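Local structure of putative cathepsin d (Ixodes ricinus, 5N7Q) at residues G195-H200 against T324-D329; D142-M145 against L149-E152. The protein probably acts as an aspartic endopeptidase of the pepsin-like A1 family, cleaving peptide bonds within protein substrates, and is bound here to the inhibitor pepstatin A. One frame throughout, in Å; residues are numbered along the deposited sequence. Where two conformers were deposited one is given.

Contact 1. Residues G195-H200 against T324-D329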
# COMPACT_ATOMS: atom_id res chain seq x y z
N GLY A 195 1.40 -12.44 7.48
CA GLY A 195 0.49 -12.55 6.33
C GLY A 195 0.48 -11.18 5.70
O GLY A 195 1.26 -10.89 4.77
N TYR A 196 -0.34 -10.30 6.28
CA TYR A 196 -0.06 -8.89 6.18
C TYR A 196 1.19 -8.58 7.01
O TYR A 196 1.67 -9.42 7.79
CB TYR A 196 -1.23 -8.04 6.70
CG TYR A 196 -2.59 -8.33 6.08
CD1 TYR A 196 -2.82 -8.16 4.73
CD2 TYR A 196 -3.68 -8.66 6.89
CE1 TYR A 196 -4.06 -8.41 4.17
CE2 TYR A 196 -4.94 -8.89 6.35
CZ TYR A 196 -5.12 -8.76 4.98
OH TYR A 196 -6.39 -8.99 4.44
N TRP A 197 1.69 -7.38 6.85
CA TRP A 197 2.70 -6.83 7.73
C TRP A 197 2.01 -6.29 8.98
O TRP A 197 1.67 -5.11 9.06
CB TRP A 197 3.50 -5.75 7.01
CG TRP A 197 4.46 -6.34 6.02
CD1 TRP A 197 4.25 -6.56 4.67
CD2 TRP A 197 5.81 -6.76 6.29
NE1 TRP A 197 5.39 -7.10 4.11
CE2 TRP A 197 6.35 -7.20 5.08
CE3 TRP A 197 6.61 -6.77 7.44
CZ2 TRP A 197 7.66 -7.67 4.98
CZ3 TRP A 197 7.88 -7.23 7.36
CH2 TRP A 197 8.42 -7.65 6.11
N GLN A 198 1.68 -7.21 9.89
CA GLN A 198 0.76 -6.98 11.00
C GLN A 198 1.51 -6.89 12.33
O GLN A 198 2.50 -7.61 12.53
CB GLN A 198 -0.26 -8.11 11.05
CG GLN A 198 -1.43 -7.90 12.01
CD GLN A 198 -2.52 -8.92 11.81
OE1 GLN A 198 -2.84 -9.32 10.68
NE2 GLN A 198 -3.11 -9.36 12.91
N PHE A 199 1.03 -6.03 13.21
CA PHE A 199 1.69 -5.79 14.51
C PHE A 199 0.71 -5.20 15.50
O PHE A 199 -0.40 -4.82 15.14
CB PHE A 199 2.91 -4.85 14.32
CG PHE A 199 2.58 -3.62 13.54
CD1 PHE A 199 2.10 -2.48 14.17
CD2 PHE A 199 2.69 -3.61 12.15
CE1 PHE A 199 1.76 -1.35 13.44
CE2 PHE A 199 2.36 -2.48 11.43
CZ PHE A 199 1.88 -1.35 12.06
N HIS A 200 1.17 -5.13 16.75
CA HIS A 200 0.37 -4.58 17.85
C HIS A 200 0.58 -3.07 17.99
O HIS A 200 1.70 -2.55 17.93
CB HIS A 200 0.75 -5.30 19.14
CG HIS A 200 -0.02 -4.84 20.34
ND1 HIS A 200 -1.33 -5.19 20.55
CD2 HIS A 200 0.35 -4.08 21.39
CE1 HIS A 200 -1.74 -4.66 21.68
NE2 HIS A 200 -0.75 -3.96 22.20
N THR A 324 9.06 3.84 6.29
CA THR A 324 8.73 2.54 6.83
C THR A 324 9.67 1.51 6.27
O THR A 324 9.92 1.44 5.07
CB THR A 324 7.30 2.15 6.56
OG1 THR A 324 6.43 3.17 7.07
CG2 THR A 324 6.92 0.88 7.26
N ILE A 325 10.20 0.70 7.17
CA ILE A 325 11.13 -0.39 6.89
C ILE A 325 10.39 -1.71 7.10
O ILE A 325 9.87 -1.96 8.18
CB ILE A 325 12.36 -0.36 7.82
CG1 ILE A 325 13.20 0.93 7.65
CG2 ILE A 325 13.26 -1.53 7.51
CD1 ILE A 325 12.61 2.17 8.29
N PHE A 326 10.36 -2.54 6.06
CA PHE A 326 9.72 -3.86 6.08
C PHE A 326 10.87 -4.89 6.08
O PHE A 326 11.55 -5.07 5.08
CB PHE A 326 8.84 -4.02 4.85
CG PHE A 326 7.69 -3.06 4.79
CD1 PHE A 326 7.86 -1.77 4.26
CD2 PHE A 326 6.45 -3.46 5.22
CE1 PHE A 326 6.78 -0.89 4.21
CE2 PHE A 326 5.37 -2.58 5.18
CZ PHE A 326 5.54 -1.30 4.65
N ASP A 327 11.08 -5.53 7.23
CA ASP A 327 12.28 -6.35 7.48
C ASP A 327 11.92 -7.82 7.56
O ASP A 327 11.31 -8.27 8.54
CB ASP A 327 12.93 -5.82 8.78
CG ASP A 327 14.19 -6.56 9.20
OD1 ASP A 327 14.41 -7.70 8.75
OD2 ASP A 327 14.93 -5.94 10.02
N ARG A 328 12.33 -8.58 6.54
CA ARG A 328 12.06 -10.01 6.48
C ARG A 328 13.14 -10.81 7.18
O ARG A 328 12.92 -11.98 7.48
CB ARG A 328 11.92 -10.52 5.02
CG ARG A 328 10.63 -10.05 4.36
CD ARG A 328 9.38 -10.77 4.89
NE ARG A 328 9.48 -12.21 4.60
CZ ARG A 328 9.10 -12.79 3.47
NH1 ARG A 328 8.59 -12.07 2.48
NH2 ARG A 328 9.30 -14.10 3.29
N ASP A 329 14.30 -10.22 7.48
CA ASP A 329 15.33 -10.97 8.25
C ASP A 329 14.89 -11.18 9.70
O ASP A 329 15.13 -12.22 10.30
CB ASP A 329 16.65 -10.22 8.22
CG ASP A 329 17.37 -10.39 6.89
OD1 ASP A 329 17.34 -11.54 6.37
OD2 ASP A 329 17.96 -9.40 6.42

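Contact 2. Residues D142-M145 against L149-E152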
# COMPACT_ATOMS: atom_id res chain seq x y z
N ASP A 142 10.15 -12.38 -2.19
CA ASP A 142 10.63 -13.69 -1.79
C ASP A 142 11.56 -14.33 -2.83
O ASP A 142 12.57 -14.98 -2.49
CB ASP A 142 9.43 -14.60 -1.58
CG ASP A 142 8.79 -14.37 -0.24
OD1 ASP A 142 8.17 -13.30 -0.06
OD2 ASP A 142 8.96 -15.23 0.64
N ASN A 143 11.22 -14.14 -4.10
CA ASN A 143 12.04 -14.64 -5.21
C ASN A 143 13.40 -13.90 -5.27
O ASN A 143 14.45 -14.53 -5.46
CB ASN A 143 11.26 -14.50 -6.52
CG ASN A 143 11.59 -15.58 -7.52
OD1 ASN A 143 12.27 -16.56 -7.21
ND2 ASN A 143 11.11 -15.40 -8.74
N MET A 144 13.40 -12.59 -5.03
CA MET A 144 14.63 -11.81 -4.89
C MET A 144 15.49 -12.39 -3.77
O MET A 144 16.71 -12.59 -3.97
CB MET A 144 14.32 -10.35 -4.62
CG MET A 144 13.72 -9.64 -5.82
SD MET A 144 13.16 -7.97 -5.47
CE MET A 144 14.64 -7.04 -5.78
N MET A 145 14.90 -12.66 -2.62
CA MET A 145 15.66 -13.24 -1.50
C MET A 145 16.22 -14.61 -1.84
O MET A 145 17.39 -14.89 -1.57
CB MET A 145 14.80 -13.35 -0.25
CG MET A 145 14.46 -12.01 0.36
SD MET A 145 13.74 -12.19 2.00
CE MET A 145 12.33 -13.22 1.60
N LEU A 149 19.53 -11.65 -4.24
CA LEU A 149 19.73 -10.35 -4.89
C LEU A 149 19.88 -9.18 -3.91
O LEU A 149 20.36 -8.13 -4.30
CB LEU A 149 18.59 -10.05 -5.85
CG LEU A 149 18.37 -11.10 -6.95
CD1 LEU A 149 17.20 -10.69 -7.82
CD2 LEU A 149 19.64 -11.28 -7.76
N LEU A 150 19.49 -9.38 -2.66
CA LEU A 150 19.64 -8.35 -1.62
C LEU A 150 20.87 -8.58 -0.75
O LEU A 150 21.07 -7.88 0.26
CB LEU A 150 18.41 -8.32 -0.71
CG LEU A 150 17.02 -8.05 -1.31
CD1 LEU A 150 17.07 -7.11 -2.51
CD2 LEU A 150 16.25 -9.31 -1.66
N GLY A 151 21.72 -9.53 -1.11
CA GLY A 151 22.84 -9.82 -0.24
C GLY A 151 22.33 -10.31 1.09
O GLY A 151 21.48 -11.22 1.15
N GLU A 152 22.83 -9.69 2.16
CA GLU A 152 22.43 -10.00 3.53
C GLU A 152 21.43 -9.03 4.16
O GLU A 152 21.19 -9.08 5.37
CB GLU A 152 23.67 -10.07 4.41
CG GLU A 152 24.68 -11.09 3.95
CD GLU A 152 24.19 -12.48 4.21
OE1 GLU A 152 23.82 -12.76 5.38
OE2 GLU A 152 24.15 -13.29 3.26

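Contact 1. Residues G195-H200 against T324-D329
Phe-326 turns the edge of its ring onto the face of the Trp-197 indole in an edge-to-face (T-shaped) pair, beneath the active-site cleft of the bilobal pepsin fold. The pair joins the chain leading into strand 198-206 to strand 322-327. Trp-197 is the centre of an inverse gamma turn, and its CB already lies within packing distance of Phe-326 CD2 and CE2. Beyond it the pyrrole half of the indole receives the rim of the phenyl ring: Trp-197 CD2 and Phe-326 CD2 are 3.5 Å apart. The T-shape is nearly square, with planes at 79° and centroids of the five-membered ring and the phenyl 4.8 Å apart. Over the six-membered ring the nearer approach to the centroid is that of Phe-326 CB, 3.9 Å away in a CH-pi contact. With chi1 of Phe-326 at -64°, CG stands anti to the carbonyl carbon, and the phenyl extends from this CB toward the pyrrole half. Farther out, Trp-197 CZ3 comes to 3.6 Å from Asp-327 N. Trp-197 NE1 is satisfied outside the pair, by Leu-127 O, and Tyr-129 also meets the indole. The Phe-326 ring also meets that of Phe-156, with the planes nearly parallel, and touches Thr-37; its side chain is about 7 Å from that of Asp-227, a predicted catalytic residue. At the distal end of the indole, the side chain of Arg-328, bent at chi2 and chi3, crosses at about a right angle and brings its CD to 3.5 Å from Trp-197 CH2.

Contact 2. Residues D142-M145 against L149-E152
With chi1 of Met-144 at -69°, its CG lies anti to the carbonyl carbon, and an extended chi2 carries the sulfur away from the helix backbone before chi3 bends the methyl toward Leu-150. Leu-149 and Leu-150 have the same choice of first torsion, and their branches come down on Met-144 from the turn that follows the helix. Leu-150 CD2 is the main apolar touch, lying 3.7 Å from Met-144 CB and equally near the backbone N of Met-145. The other branch of Leu-150, CD1, faces Met-144 CE at 4.1 Å. The Leu-149 side chain crosses that of Met-144 at about a right angle, its CD1 4.1 Å from Met-144 CG, while its CB and CG lie near Met-144 O. Between the backbones, Leu-149 N donates to Met-144 O over 3.0 Å, a nearly straight bond at 165° with the donor tilted 27° from the carbonyl plane. It ties the chain back to the last turn of the helix as it leaves. Helix 140-146 and the loop that runs on to strand 155-160 rest on two strands: Met-144 and Leu-149 both touch Val-100 of strand 98-101, while Met-144 and Leu-150 pack on Tyr-6 of strand 6-13.

In the fold
Contact 2 closes before contact 1 opens, so the two come in series along the chain, with centres 16 Å apart. Contact 2 joins a short helix to the loop after it, near the outside of the molecule, whereas contact 1 is buried and brings together distant parts of the sequence close to the predicted catalytic aspartates. They meet directly through a salt bridge: Arg-328 NH1 is 2.9 Å from Asp-142 OD1, linking the end of strand 322-327 to helix 140-146. Strand 155-160, which follows the loop of contact 2, pairs antiparallel with strand 322-327 of contact 1, so the chain leaving contact 2 enters what matches the interdomain sheet of pepsin-like proteases.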